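Local coordinates for protein AvrRxo1-ORF2 (Xanthomonas oryzae pv. oryzicola, PDB 4Z8T) that binds the type III effector AvrRxo1-ORF1, probably acting as its molecular chaperone, at residues 68-73 against 85-90. Numbering follows the deposited sequence.
Sequences DIYERM and KEFAHI
A Met-aromatic contact joins helix 63-77 to helix 84-94 in the helical core of this small, strand-free protein. F87 of helix 84-94 reaches across to helix 63-77 and meets selenomethionine M73 and Y70, which lie one turn apart. The CA atoms of M73 and F87 are 9.3 Å apart, so long side chains must bridge the gap. F87 does this with CG anti to its backbone N (chi1 -173°), which sends the far end of its ring between M73 and Y70. M73 also extends toward the other helix, then bends at its last torsion (chi3 -59°). Its CG lies in the plane of the F87 ring, at the edge, 3.8 Å from F87 CE1. M73 SE is 3.8 Å from F87 CZ. Seen from the ring centroid, the selenium lies 70° off the ring normal, an oblique approach. On the Y70 side, F87 CE2 is 4.1 Å from Y70 CD1, and the two side chains cross at about a right angle. The backbone also takes part: Y70 O is 3.7 Å from F87 CZ. Within helix 63-77, I69 CG2 sits over the centre of one face of the Y70 ring, 4.0 Å above its plane, and so backs the ring that meets F87. Around the contact, L48 of helix 45-51 touches both Y70 and F87, and Y74 packs edge-to-face with F87. M73 packs on R162 of the AvrRxo1-ORF1 chain as well, so this buried contact adjoins the interface with the effector. No hydrogen bond or salt bridge links the two segments. The direct contact is apolar, apart from the Y70 carbonyl beside the ring, and probably rests mainly on dispersion, with the polarisable selenium beside an aromatic rim that probably carries slight positive charge.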
# COMPACT_ATOMS: atom_id res chain seq x y z
N ASP B 68 -9.88 5.38 -22.98
CA ASP B 68 -9.70 5.31 -21.54
C ASP B 68 -8.77 4.17 -21.10
O ASP B 68 -8.02 4.31 -20.13
CB ASP B 68 -11.05 5.24 -20.81
CG ASP B 68 -11.83 6.55 -20.89
OD1 ASP B 68 -11.78 7.22 -21.95
OD2 ASP B 68 -12.50 6.91 -19.90
N ILE B 69 -8.81 3.04 -21.81
CA ILE B 69 -7.90 1.93 -21.51
C ILE B 69 -6.44 2.31 -21.78
O ILE B 69 -5.57 2.12 -20.93
CB ILE B 69 -8.26 0.66 -22.32
CG1 ILE B 69 -9.54 0.02 -21.78
CG2 ILE B 69 -7.13 -0.35 -22.28
CD1 ILE B 69 -10.14 -1.01 -22.72
N TYR B 70 -6.17 2.85 -22.97
CA TYR B 70 -4.79 3.07 -23.38
C TYR B 70 -4.19 4.36 -22.85
O TYR B 70 -3.00 4.41 -22.57
CB TYR B 70 -4.61 2.94 -24.89
CG TYR B 70 -4.77 1.50 -25.32
CD1 TYR B 70 -3.77 0.57 -25.05
CD2 TYR B 70 -5.93 1.07 -25.94
CE1 TYR B 70 -3.93 -0.75 -25.41
CE2 TYR B 70 -6.08 -0.24 -26.30
CZ TYR B 70 -5.08 -1.14 -26.04
OH TYR B 70 -5.25 -2.45 -26.40
N GLU B 71 -5.00 5.40 -22.72
CA GLU B 71 -4.50 6.64 -22.14
C GLU B 71 -4.07 6.38 -20.71
O GLU B 71 -2.97 6.74 -20.29
CB GLU B 71 -5.56 7.76 -22.19
CG GLU B 71 -5.46 8.74 -21.02
CD GLU B 71 -5.74 10.17 -21.41
OE1 GLU B 71 -5.79 10.46 -22.63
OE2 GLU B 71 -5.90 11.01 -20.49
N ARG B 72 -4.94 5.71 -19.95
CA ARG B 72 -4.65 5.41 -18.56
C ARG B 72 -3.44 4.48 -18.43
O ARG B 72 -2.57 4.71 -17.59
CB ARG B 72 -5.87 4.80 -17.88
CG ARG B 72 -5.61 4.30 -16.48
CD ARG B 72 -6.88 3.83 -15.81
NE ARG B 72 -7.77 4.96 -15.54
CZ ARG B 72 -7.60 5.80 -14.52
NH1 ARG B 72 -8.45 6.80 -14.36
NH2 ARG B 72 -6.58 5.64 -13.67
N MSE B 73 -3.37 3.45 -19.26
CA MSE B 73 -2.21 2.57 -19.23
C MSE B 73 -0.92 3.34 -19.50
O MSE B 73 0.08 3.20 -18.80
CB MSE B 73 -2.37 1.42 -20.23
CG MSE B 73 -1.19 0.49 -20.26
SE MSE B 73 -1.44 -0.87 -21.64
CE MSE B 73 -3.09 -1.60 -20.97
N LYS B 85 5.64 5.84 -29.50
CA LYS B 85 6.33 4.85 -30.32
C LYS B 85 6.88 3.75 -29.42
O LYS B 85 6.91 2.58 -29.79
CB LYS B 85 7.48 5.53 -31.09
CG LYS B 85 8.11 4.67 -32.18
CD LYS B 85 9.41 4.04 -31.72
CE LYS B 85 10.26 3.63 -32.91
NZ LYS B 85 10.56 4.81 -33.79
N GLU B 86 7.29 4.16 -28.23
CA GLU B 86 7.78 3.25 -27.21
C GLU B 86 6.61 2.41 -26.71
O GLU B 86 6.68 1.18 -26.64
CB GLU B 86 8.34 4.09 -26.06
CG GLU B 86 9.33 3.42 -25.14
CD GLU B 86 10.08 4.44 -24.30
OE1 GLU B 86 9.76 5.65 -24.41
OE2 GLU B 86 10.98 4.05 -23.54
N PHE B 87 5.53 3.11 -26.37
CA PHE B 87 4.32 2.49 -25.84
C PHE B 87 3.75 1.49 -26.83
O PHE B 87 3.21 0.46 -26.44
CB PHE B 87 3.29 3.58 -25.52
CG PHE B 87 2.07 3.06 -24.81
CD1 PHE B 87 2.18 2.41 -23.59
CD2 PHE B 87 0.81 3.26 -25.35
CE1 PHE B 87 1.05 1.95 -22.94
CE2 PHE B 87 -0.32 2.81 -24.70
CZ PHE B 87 -0.20 2.15 -23.49
N ALA B 88 3.89 1.80 -28.12
CA ALA B 88 3.46 0.89 -29.18
C ALA B 88 4.05 -0.52 -29.03
O ALA B 88 3.34 -1.51 -29.19
CB ALA B 88 3.82 1.46 -30.53
N HIS B 89 5.35 -0.59 -28.74
CA HIS B 89 6.01 -1.87 -28.54
C HIS B 89 5.39 -2.64 -27.38
O HIS B 89 5.23 -3.86 -27.45
CB HIS B 89 7.50 -1.67 -28.29
CG HIS B 89 8.25 -1.13 -29.47
ND1 HIS B 89 7.66 -0.96 -30.71
CD2 HIS B 89 9.54 -0.73 -29.61
CE1 HIS B 89 8.56 -0.47 -31.55
NE2 HIS B 89 9.70 -0.33 -30.91
N ILE B 90 5.06 -1.91 -26.31
CA ILE B 90 4.40 -2.50 -25.15
C ILE B 90 3.06 -3.10 -25.56
O ILE B 90 2.78 -4.27 -25.26
CB ILE B 90 4.14 -1.43 -24.07
CG1 ILE B 90 5.46 -0.83 -23.58
CG2 ILE B 90 3.32 -2.01 -22.92
CD1 ILE B 90 6.32 -1.78 -22.80